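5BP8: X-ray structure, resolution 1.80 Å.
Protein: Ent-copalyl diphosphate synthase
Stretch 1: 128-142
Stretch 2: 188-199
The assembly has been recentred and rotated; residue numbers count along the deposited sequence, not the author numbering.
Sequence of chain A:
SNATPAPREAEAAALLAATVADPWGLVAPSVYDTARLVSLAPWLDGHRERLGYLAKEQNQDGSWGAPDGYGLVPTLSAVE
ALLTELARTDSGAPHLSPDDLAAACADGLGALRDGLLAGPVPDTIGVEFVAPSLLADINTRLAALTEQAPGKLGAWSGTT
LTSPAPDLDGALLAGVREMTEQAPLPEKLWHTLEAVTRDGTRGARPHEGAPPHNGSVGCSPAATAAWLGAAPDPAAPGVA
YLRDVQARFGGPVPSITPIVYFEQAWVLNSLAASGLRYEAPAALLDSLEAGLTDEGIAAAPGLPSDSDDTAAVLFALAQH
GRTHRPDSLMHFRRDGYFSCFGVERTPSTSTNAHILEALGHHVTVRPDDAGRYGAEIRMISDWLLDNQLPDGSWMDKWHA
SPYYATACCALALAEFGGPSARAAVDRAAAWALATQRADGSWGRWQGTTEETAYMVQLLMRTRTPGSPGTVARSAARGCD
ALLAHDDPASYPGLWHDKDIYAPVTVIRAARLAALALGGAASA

Stretch 1 (128-142) EFVAPSLLADINTRL
Stretch 2, residues 188-199: KLWHTLEAVTRD

What fills the apolar centre? Ala195 points its CB toward the helix 128-142, where the backbones come closest: CA of Val130 lies 4.9 Å from CA of Ala195. CB of Ala195 rests 3.8 Å from CB of Phe129 and 4.2 Å from CG2 of Val130. Phe129 (chi1 m, chi2 -74°) extends the apolar patch, its CE2 4.0 Å from CD2 of Leu189 (m, t).

How does the second stretch present these residues? A weakly bonded helix at about 193-196 carries Ala195, with Ala195 N hydrogen-bonded to Thr192 O at 3.0 Å. Thr192 (t) sets OG1 3.4 Å from CG2 of Val130 (t), and this buried hydroxyl finds no partner in the model.

Where does polarity begin? One turn beyond Phe129, Ser133 (t) donates from OG to the backbone O of Ala195 at 2.8 Å, tying the helix to the main chain of the second stretch. The helix is kinked at Pro132, whose N lacks a bond to the preceding turn.

What closes the outer edge? Another turn on, OD2 of Asp137 (m) accepts from NH1 of Arg198 (m, t, p, chi4 96°) at 3.1 Å and 156°, a salt bridge at the guanidinium edge. Arg141 (m, m, t) brings NH2 over that guanidinium's face, 4.0 Å from NH2 of Arg198, so like charges meet.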

ATOM      1  N   GLU A 128     -12.195  -9.762   1.930  1.00 19.76           N
ATOM      2  CA  GLU A 128     -13.494 -10.381   2.225  1.00 21.87           C
ATOM      3  C   GLU A 128     -14.632  -9.828   1.366  1.00 20.28           C
ATOM      4  O   GLU A 128     -15.718 -10.414   1.347  1.00 20.89           O
ATOM      5  CB  GLU A 128     -13.868 -10.162   3.690  1.00 25.76           C
ATOM      6  CG  GLU A 128     -12.869 -10.741   4.661  1.00 30.30           C
ATOM      7  CD  GLU A 128     -13.036 -10.148   6.059  1.00 34.88           C
ATOM      8  OE1 GLU A 128     -12.850  -8.915   6.234  1.00 35.86           O
ATOM      9  OE2 GLU A 128     -13.371 -10.920   6.969  1.00 35.63           O
ATOM     10  N   PHE A 129     -14.417  -8.700   0.707  1.00 18.58           N
ATOM     11  CA  PHE A 129     -15.397  -8.166  -0.238  1.00 18.26           C
ATOM     12  C   PHE A 129     -14.954  -8.415  -1.661  1.00 18.16           C
ATOM     13  O   PHE A 129     -15.714  -8.930  -2.480  1.00 17.58           O
ATOM     14  CB  PHE A 129     -15.627  -6.671   0.006  1.00 19.35           C
ATOM     15  CG  PHE A 129     -16.079  -6.375   1.414  1.00 20.04           C
ATOM     16  CD1 PHE A 129     -17.364  -6.675   1.797  1.00 22.54           C
ATOM     17  CD2 PHE A 129     -15.191  -5.880   2.369  1.00 21.18           C
ATOM     18  CE1 PHE A 129     -17.782  -6.446   3.107  1.00 24.14           C
ATOM     19  CE2 PHE A 129     -15.594  -5.654   3.671  1.00 22.39           C
ATOM     20  CZ  PHE A 129     -16.892  -5.926   4.044  1.00 22.03           C
ATOM     21  N   VAL A 130     -13.719  -8.020  -1.942  1.00 17.68           N
ATOM     22  CA  VAL A 130     -13.172  -8.045  -3.283  1.00 18.04           C
ATOM     23  C   VAL A 130     -13.165  -9.474  -3.872  1.00 17.02           C
ATOM     24  O   VAL A 130     -13.603  -9.695  -5.007  1.00 17.31           O
ATOM     25  CB  VAL A 130     -11.739  -7.502  -3.215  1.00 19.22           C
ATOM     26  CG1 VAL A 130     -10.988  -7.753  -4.498  1.00 20.39           C
ATOM     27  CG2 VAL A 130     -11.785  -6.003  -2.915  1.00 19.70           C
ATOM     28  N   ALA A 131     -12.668 -10.418  -3.096  1.00 16.96           N
ATOM     29  CA  ALA A 131     -12.458 -11.769  -3.615  1.00 17.31           C
ATOM     30  C   ALA A 131     -13.779 -12.502  -3.918  1.00 18.62           C
ATOM     31  O   ALA A 131     -13.972 -12.957  -5.055  1.00 18.29           O
ATOM     32  CB  ALA A 131     -11.550 -12.565  -2.702  1.00 17.52           C
ATOM     33  N   PRO A 132     -14.744 -12.508  -2.967  1.00 18.86           N
ATOM     34  CA  PRO A 132     -16.012 -13.159  -3.340  1.00 19.39           C
ATOM     35  C   PRO A 132     -16.780 -12.423  -4.407  1.00 18.56           C
ATOM     36  O   PRO A 132     -17.495 -13.048  -5.209  1.00 18.17           O
ATOM     37  CB  PRO A 132     -16.829 -13.196  -2.046  1.00 20.01           C
ATOM     38  CG  PRO A 132     -16.055 -12.399  -1.048  1.00 20.49           C
ATOM     39  CD  PRO A 132     -14.666 -12.167  -1.533  1.00 19.43           C
ATOM     40  N   SER A 133     -16.671 -11.097  -4.428  1.00 18.75           N
ATOM     41  CA  SER A 133     -17.304 -10.337  -5.482  1.00 18.18           C
ATOM     42  C   SER A 133     -16.851 -10.781  -6.871  1.00 18.79           C
ATOM     43  O   SER A 133     -17.659 -11.018  -7.775  1.00 19.33           O
ATOM     44  CB  SER A 133     -17.043  -8.847  -5.286  1.00 19.54           C
ATOM     45  OG  SER A 133     -17.801  -8.143  -6.232  1.00 21.70           O
ATOM     46  N   LEU A 134     -15.548 -10.925  -7.032  1.00 17.80           N
ATOM     47  CA  LEU A 134     -14.970 -11.281  -8.325  1.00 18.02           C
ATOM     48  C   LEU A 134     -15.249 -12.732  -8.700  1.00 18.22           C
ATOM     49  O   LEU A 134     -15.544 -13.054  -9.871  1.00 17.79           O
ATOM     50  CB  LEU A 134     -13.459 -11.042  -8.292  1.00 17.24           C
ATOM     51  CG  LEU A 134     -13.118  -9.550  -8.318  1.00 17.33           C
ATOM     52  CD1 LEU A 134     -11.673  -9.321  -8.005  1.00 17.31           C
ATOM     53  CD2 LEU A 134     -13.491  -8.891  -9.648  1.00 17.47           C
ATOM     54  N   LEU A 135     -15.133 -13.606  -7.708  1.00 17.48           N
ATOM     55  CA  LEU A 135     -15.427 -15.019  -7.916  1.00 18.71           C
ATOM     56  C   LEU A 135     -16.870 -15.225  -8.425  1.00 19.09           C
ATOM     57  O   LEU A 135     -17.086 -15.987  -9.370  1.00 19.10           O
ATOM     58  CB  LEU A 135     -15.180 -15.808  -6.639  1.00 19.62           C
ATOM     59  CG  LEU A 135     -15.377 -17.326  -6.726  1.00 21.97           C
ATOM     60  CD1 LEU A 135     -14.494 -17.905  -7.794  1.00 22.83           C
ATOM     61  CD2 LEU A 135     -15.056 -17.995  -5.400  1.00 23.84           C
ATOM     62  N   ALA A 136     -17.843 -14.526  -7.819  1.00 18.42           N
ATOM     63  CA  ALA A 136     -19.237 -14.601  -8.274  1.00 19.71           C
ATOM     64  C   ALA A 136     -19.383 -14.079  -9.703  1.00 20.25           C
ATOM     65  O   ALA A 136     -20.086 -14.699 -10.506  1.00 19.96           O
ATOM     66  CB  ALA A 136     -20.178 -13.842  -7.332  1.00 20.80           C
ATOM     67  N   ASP A 137     -18.702 -12.984 -10.051  1.00 18.97           N
ATOM     68  CA  ASP A 137     -18.804 -12.461 -11.422  1.00 20.09           C
ATOM     69  C   ASP A 137     -18.151 -13.407 -12.421  1.00 19.74           C
ATOM     70  O   ASP A 137     -18.672 -13.602 -13.526  1.00 20.16           O
ATOM     71  CB  ASP A 137     -18.197 -11.059 -11.536  1.00 20.85           C
ATOM     72  CG  ASP A 137     -19.138  -9.962 -11.014  1.00 23.47           C
ATOM     73  OD1 ASP A 137     -20.360 -10.223 -10.880  1.00 26.74           O
ATOM     74  OD2 ASP A 137     -18.664  -8.831 -10.793  1.00 25.89           O
ATOM     75  N   ILE A 138     -17.034 -14.008 -12.028  1.00 18.28           N
ATOM     76  CA  ILE A 138     -16.384 -15.026 -12.881  1.00 18.23           C
ATOM     77  C   ILE A 138     -17.348 -16.186 -13.137  1.00 19.41           C
ATOM     78  O   ILE A 138     -17.586 -16.571 -14.279  1.00 19.19           O
ATOM     79  CB  ILE A 138     -15.075 -15.543 -12.267  1.00 17.56           C
ATOM     80  CG1 ILE A 138     -14.015 -14.432 -12.340  1.00 16.97           C
ATOM     81  CG2 ILE A 138     -14.589 -16.800 -13.013  1.00 17.95           C
ATOM     82  CD1 ILE A 138     -12.781 -14.726 -11.502  1.00 17.15           C
ATOM     83  N   ASN A 139     -17.970 -16.690 -12.084  1.00 19.56           N
ATOM     84  CA  ASN A 139     -18.883 -17.800 -12.260  1.00 20.37           C
ATOM     85  C   ASN A 139     -20.079 -17.441 -13.143  1.00 20.59           C
ATOM     86  O   ASN A 139     -20.499 -18.249 -13.959  1.00 21.32           O
ATOM     87  CB  ASN A 139     -19.315 -18.372 -10.910  1.00 20.96           C
ATOM     88  CG  ASN A 139     -18.238 -19.215 -10.301  1.00 21.54           C
ATOM     89  OD1 ASN A 139     -17.485 -19.877 -11.031  1.00 22.75           O
ATOM     90  ND2 ASN A 139     -18.142 -19.215  -8.972  1.00 21.20           N
ATOM     91  N   THR A 140     -20.569 -16.217 -13.024  1.00 20.18           N
ATOM     92  CA  THR A 140     -21.619 -15.734 -13.915  1.00 21.81           C
ATOM     93  C   THR A 140     -21.179 -15.751 -15.364  1.00 22.42           C
ATOM     94  O   THR A 140     -21.925 -16.238 -16.253  1.00 22.09           O
ATOM     95  CB  THR A 140     -22.101 -14.336 -13.466  1.00 21.57           C
ATOM     96  OG1 THR A 140     -22.678 -14.475 -12.162  1.00 22.66           O
ATOM     97  CG2 THR A 140     -23.128 -13.780 -14.406  1.00 23.70           C
ATOM     98  N   ARG A 141     -19.969 -15.253 -15.623  1.00 22.07           N
ATOM     99  CA  ARG A 141     -19.432 -15.247 -16.976  1.00 22.92           C
ATOM    100  C   ARG A 141     -19.200 -16.657 -17.513  1.00 22.64           C
ATOM    101  O   ARG A 141     -19.454 -16.910 -18.687  1.00 23.87           O
ATOM    102  CB  ARG A 141     -18.127 -14.465 -17.058  1.00 23.44           C
ATOM    103  CG  ARG A 141     -18.253 -13.003 -16.677  1.00 25.42           C
ATOM    104  CD  ARG A 141     -18.855 -12.180 -17.771  1.00 29.62           C
ATOM    105  NE  ARG A 141     -18.924 -10.783 -17.349  1.00 35.21           N
ATOM    106  CZ  ARG A 141     -19.604  -9.841 -18.002  1.00 40.92           C
ATOM    107  NH1 ARG A 141     -20.288 -10.135 -19.123  1.00 42.56           N
ATOM    108  NH2 ARG A 141     -19.615  -8.599 -17.523  1.00 42.79           N
ATOM    109  N   LEU A 142     -18.727 -17.566 -16.657  1.00 21.28           N
ATOM    110  CA  LEU A 142     -18.502 -18.956 -17.064  1.00 21.97           C
ATOM    111  C   LEU A 142     -19.794 -19.650 -17.459  1.00 23.62           C
ATOM    112  O   LEU A 142     -19.821 -20.456 -18.418  1.00 23.88           O
ATOM    113  CB  LEU A 142     -17.819 -19.755 -15.947  1.00 21.23           C
ATOM    114  CG  LEU A 142     -16.375 -19.341 -15.656  1.00 20.43           C
ATOM    115  CD1 LEU A 142     -15.802 -20.119 -14.479  1.00 20.33           C
ATOM    116  CD2 LEU A 142     -15.477 -19.515 -16.861  1.00 20.95           C
ATOM    117  N   LYS A 188     -14.429   4.079   5.281  1.00 19.23           N
ATOM    118  CA  LYS A 188     -13.217   3.298   5.051  1.00 19.54           C
ATOM    119  C   LYS A 188     -13.403   2.237   3.959  1.00 19.17           C
ATOM    120  O   LYS A 188     -12.405   1.671   3.466  1.00 19.47           O
ATOM    121  CB  LYS A 188     -12.748   2.641   6.343  1.00 21.17           C
ATOM    122  CG  LYS A 188     -13.574   1.422   6.744  1.00 21.78           C
ATOM    123  CD  LYS A 188     -13.344   1.092   8.211  1.00 22.21           C
ATOM    124  CE  LYS A 188     -11.907   0.682   8.468  1.00 23.01           C
ATOM    125  NZ  LYS A 188     -11.679   0.260   9.887  1.00 23.04           N
ATOM    126  N   LEU A 189     -14.654   1.916   3.624  1.00 18.59           N
ATOM    127  CA  LEU A 189     -14.946   0.964   2.540  1.00 18.17           C
ATOM    128  C   LEU A 189     -15.282   1.639   1.214  1.00 17.89           C
ATOM    129  O   LEU A 189     -15.512   0.953   0.227  1.00 16.94           O
ATOM    130  CB  LEU A 189     -16.102   0.031   2.941  1.00 19.07           C
ATOM    131  CG  LEU A 189     -15.730  -0.883   4.138  1.00 20.42           C
ATOM    132  CD1 LEU A 189     -16.958  -1.659   4.602  1.00 20.69           C
ATOM    133  CD2 LEU A 189     -14.597  -1.832   3.788  1.00 22.87           C
ATOM    134  N   TRP A 190     -15.306   2.967   1.149  1.00 16.73           N
ATOM    135  CA  TRP A 190     -15.493   3.611  -0.155  1.00 16.83           C
ATOM    136  C   TRP A 190     -14.415   3.205  -1.149  1.00 16.82           C
ATOM    137  O   TRP A 190     -14.676   3.099  -2.341  1.00 16.42           O
ATOM    138  CB  TRP A 190     -15.484   5.130  -0.023  1.00 17.50           C
ATOM    139  CG  TRP A 190     -16.660   5.684   0.769  1.00 17.98           C
ATOM    140  CD1 TRP A 190     -17.719   4.975   1.299  1.00 18.16           C
ATOM    141  CD2 TRP A 190     -16.890   7.065   1.115  1.00 19.22           C
ATOM    142  NE1 TRP A 190     -18.577   5.844   1.964  1.00 19.26           N
ATOM    143  CE2 TRP A 190     -18.095   7.120   1.861  1.00 19.85           C
ATOM    144  CE3 TRP A 190     -16.171   8.235   0.914  1.00 20.58           C
ATOM    145  CZ2 TRP A 190     -18.613   8.315   2.358  1.00 21.56           C
ATOM    146  CZ3 TRP A 190     -16.673   9.425   1.418  1.00 22.26           C
ATOM    147  CH2 TRP A 190     -17.890   9.454   2.133  1.00 22.40           C
ATOM    148  N   HIS A 191     -13.202   3.009  -0.646  1.00 16.25           N
ATOM    149  CA  HIS A 191     -12.077   2.551  -1.447  1.00 16.83           C
ATOM    150  C   HIS A 191     -12.358   1.215  -2.152  1.00 17.34           C
ATOM    151  O   HIS A 191     -11.699   0.911  -3.167  1.00 16.45           O
ATOM    152  CB  HIS A 191     -10.852   2.395  -0.541  1.00 17.29           C
ATOM    153  CG  HIS A 191      -9.582   2.180  -1.291  1.00 17.65           C
ATOM    154  ND1 HIS A 191      -8.966   3.180  -2.001  1.00 17.58           N
ATOM    155  CD2 HIS A 191      -8.815   1.075  -1.461  1.00 19.02           C
ATOM    156  CE1 HIS A 191      -7.880   2.708  -2.583  1.00 18.13           C
ATOM    157  NE2 HIS A 191      -7.765   1.430  -2.268  1.00 18.09           N
ATOM    158  N   THR A 192     -13.324   0.437  -1.629  1.00 17.97           N
ATOM    159  CA  THR A 192     -13.650  -0.884  -2.152  1.00 19.06           C
ATOM    160  C   THR A 192     -15.087  -0.966  -2.721  1.00 18.56           C
ATOM    161  O   THR A 192     -15.680  -2.048  -2.866  1.00 16.78           O
ATOM    162  CB  THR A 192     -13.321  -1.990  -1.125  1.00 23.75           C
ATOM    163  OG1 THR A 192     -13.447  -3.293  -1.735  1.00 27.17           O
ATOM    164  CG2 THR A 192     -14.145  -1.940   0.041  1.00 24.80           C
ATOM    165  N   LEU A 193     -15.611   0.186  -3.114  1.00 17.31           N
ATOM    166  CA  LEU A 193     -16.982   0.261  -3.600  1.00 17.49           C
ATOM    167  C   LEU A 193     -17.263  -0.759  -4.721  1.00 17.13           C
ATOM    168  O   LEU A 193     -18.351  -1.327  -4.775  1.00 17.05           O
ATOM    169  CB  LEU A 193     -17.312   1.668  -4.093  1.00 17.85           C
ATOM    170  CG  LEU A 193     -18.687   1.906  -4.747  1.00 18.57           C
ATOM    171  CD1 LEU A 193     -19.818   1.621  -3.769  1.00 19.06           C
ATOM    172  CD2 LEU A 193     -18.787   3.340  -5.267  1.00 18.59           C
ATOM    173  N   GLU A 194     -16.289  -0.984  -5.588  1.00 17.37           N
ATOM    174  CA  GLU A 194     -16.500  -1.850  -6.789  1.00 17.96           C
ATOM    175  C   GLU A 194     -16.780  -3.296  -6.432  1.00 17.91           C
ATOM    176  O   GLU A 194     -17.293  -4.061  -7.240  1.00 19.30           O
ATOM    177  CB  GLU A 194     -15.299  -1.746  -7.757  1.00 18.29           C
ATOM    178  CG  GLU A 194     -14.083  -2.614  -7.425  1.00 18.24           C
ATOM    179  CD  GLU A 194     -13.174  -2.052  -6.337  1.00 18.06           C
ATOM    180  OE1 GLU A 194     -13.518  -1.007  -5.710  1.00 17.19           O
ATOM    181  OE2 GLU A 194     -12.088  -2.658  -6.127  1.00 18.63           O
ATOM    182  N   ALA A 195     -16.399  -3.700  -5.222  1.00 17.01           N
ATOM    183  CA  ALA A 195     -16.738  -5.024  -4.726  1.00 17.20           C
ATOM    184  C   ALA A 195     -18.204  -5.117  -4.327  1.00 17.72           C
ATOM    185  O   ALA A 195     -18.800  -6.179  -4.436  1.00 17.74           O
ATOM    186  CB  ALA A 195     -15.883  -5.372  -3.534  1.00 17.57           C
ATOM    187  N   VAL A 196     -18.754  -4.005  -3.861  1.00 17.14           N
ATOM    188  CA  VAL A 196     -20.126  -3.919  -3.445  1.00 17.36           C
ATOM    189  C   VAL A 196     -21.048  -3.854  -4.662  1.00 17.35           C
ATOM    190  O   VAL A 196     -22.074  -4.542  -4.692  1.00 18.14           O
ATOM    191  CB  VAL A 196     -20.330  -2.701  -2.524  1.00 17.80           C
ATOM    192  CG1 VAL A 196     -21.766  -2.600  -2.069  1.00 18.66           C
ATOM    193  CG2 VAL A 196     -19.395  -2.793  -1.315  1.00 17.80           C
ATOM    194  N   THR A 197     -20.665  -3.074  -5.663  1.00 17.13           N
ATOM    195  CA  THR A 197     -21.463  -2.886  -6.848  1.00 18.91           C
ATOM    196  C   THR A 197     -20.596  -2.508  -8.021  1.00 19.41           C
ATOM    197  O   THR A 197     -19.629  -1.789  -7.843  1.00 19.05           O
ATOM    198  CB  THR A 197     -22.552  -1.786  -6.659  1.00 19.49           C
ATOM    199  OG1 THR A 197     -23.347  -1.677  -7.865  1.00 20.97           O
ATOM    200  CG2 THR A 197     -21.949  -0.443  -6.340  1.00 20.70           C
ATOM    201  N   ARG A 198     -20.959  -2.996  -9.210  1.00 20.13           N
ATOM    202  CA  ARG A 198     -20.268  -2.632 -10.434  1.00 21.51           C
ATOM    203  C   ARG A 198     -20.685  -1.269 -10.937  1.00 21.59           C
ATOM    204  O   ARG A 198     -19.985  -0.676 -11.761  1.00 21.19           O
ATOM    205  CB  ARG A 198     -20.557  -3.659 -11.545  1.00 22.12           C
ATOM    206  CG  ARG A 198     -20.039  -5.041 -11.221  1.00 24.39           C
ATOM    207  CD  ARG A 198     -20.403  -5.999 -12.332  1.00 25.06           C
ATOM    208  NE  ARG A 198     -19.727  -5.625 -13.559  1.00 24.54           N
ATOM    209  CZ  ARG A 198     -18.574  -6.145 -13.983  1.00 25.34           C
ATOM    210  NH1 ARG A 198     -17.912  -7.061 -13.275  1.00 25.51           N
ATOM    211  NH2 ARG A 198     -18.066  -5.732 -15.121  1.00 23.22           N
ATOM    212  N   ASP A 199     -21.856  -0.808 -10.491  1.00 20.79           N
ATOM    213  CA  ASP A 199     -22.458   0.411 -10.990  1.00 21.57           C
ATOM    214  C   ASP A 199     -23.448   0.896  -9.950  1.00 20.88           C
ATOM    215  O   ASP A 199     -24.557   0.409  -9.870  1.00 20.21           O
ATOM    216  CB  ASP A 199     -23.151   0.146 -12.337  1.00 22.17           C
ATOM    217  CG  ASP A 199     -23.747   1.382 -12.957  1.00 24.08           C
ATOM    218  OD1 ASP A 199     -24.002   2.377 -12.253  1.00 24.09           O
ATOM    219  OD2 ASP A 199     -24.021   1.348 -14.191  1.00 27.23           O
TER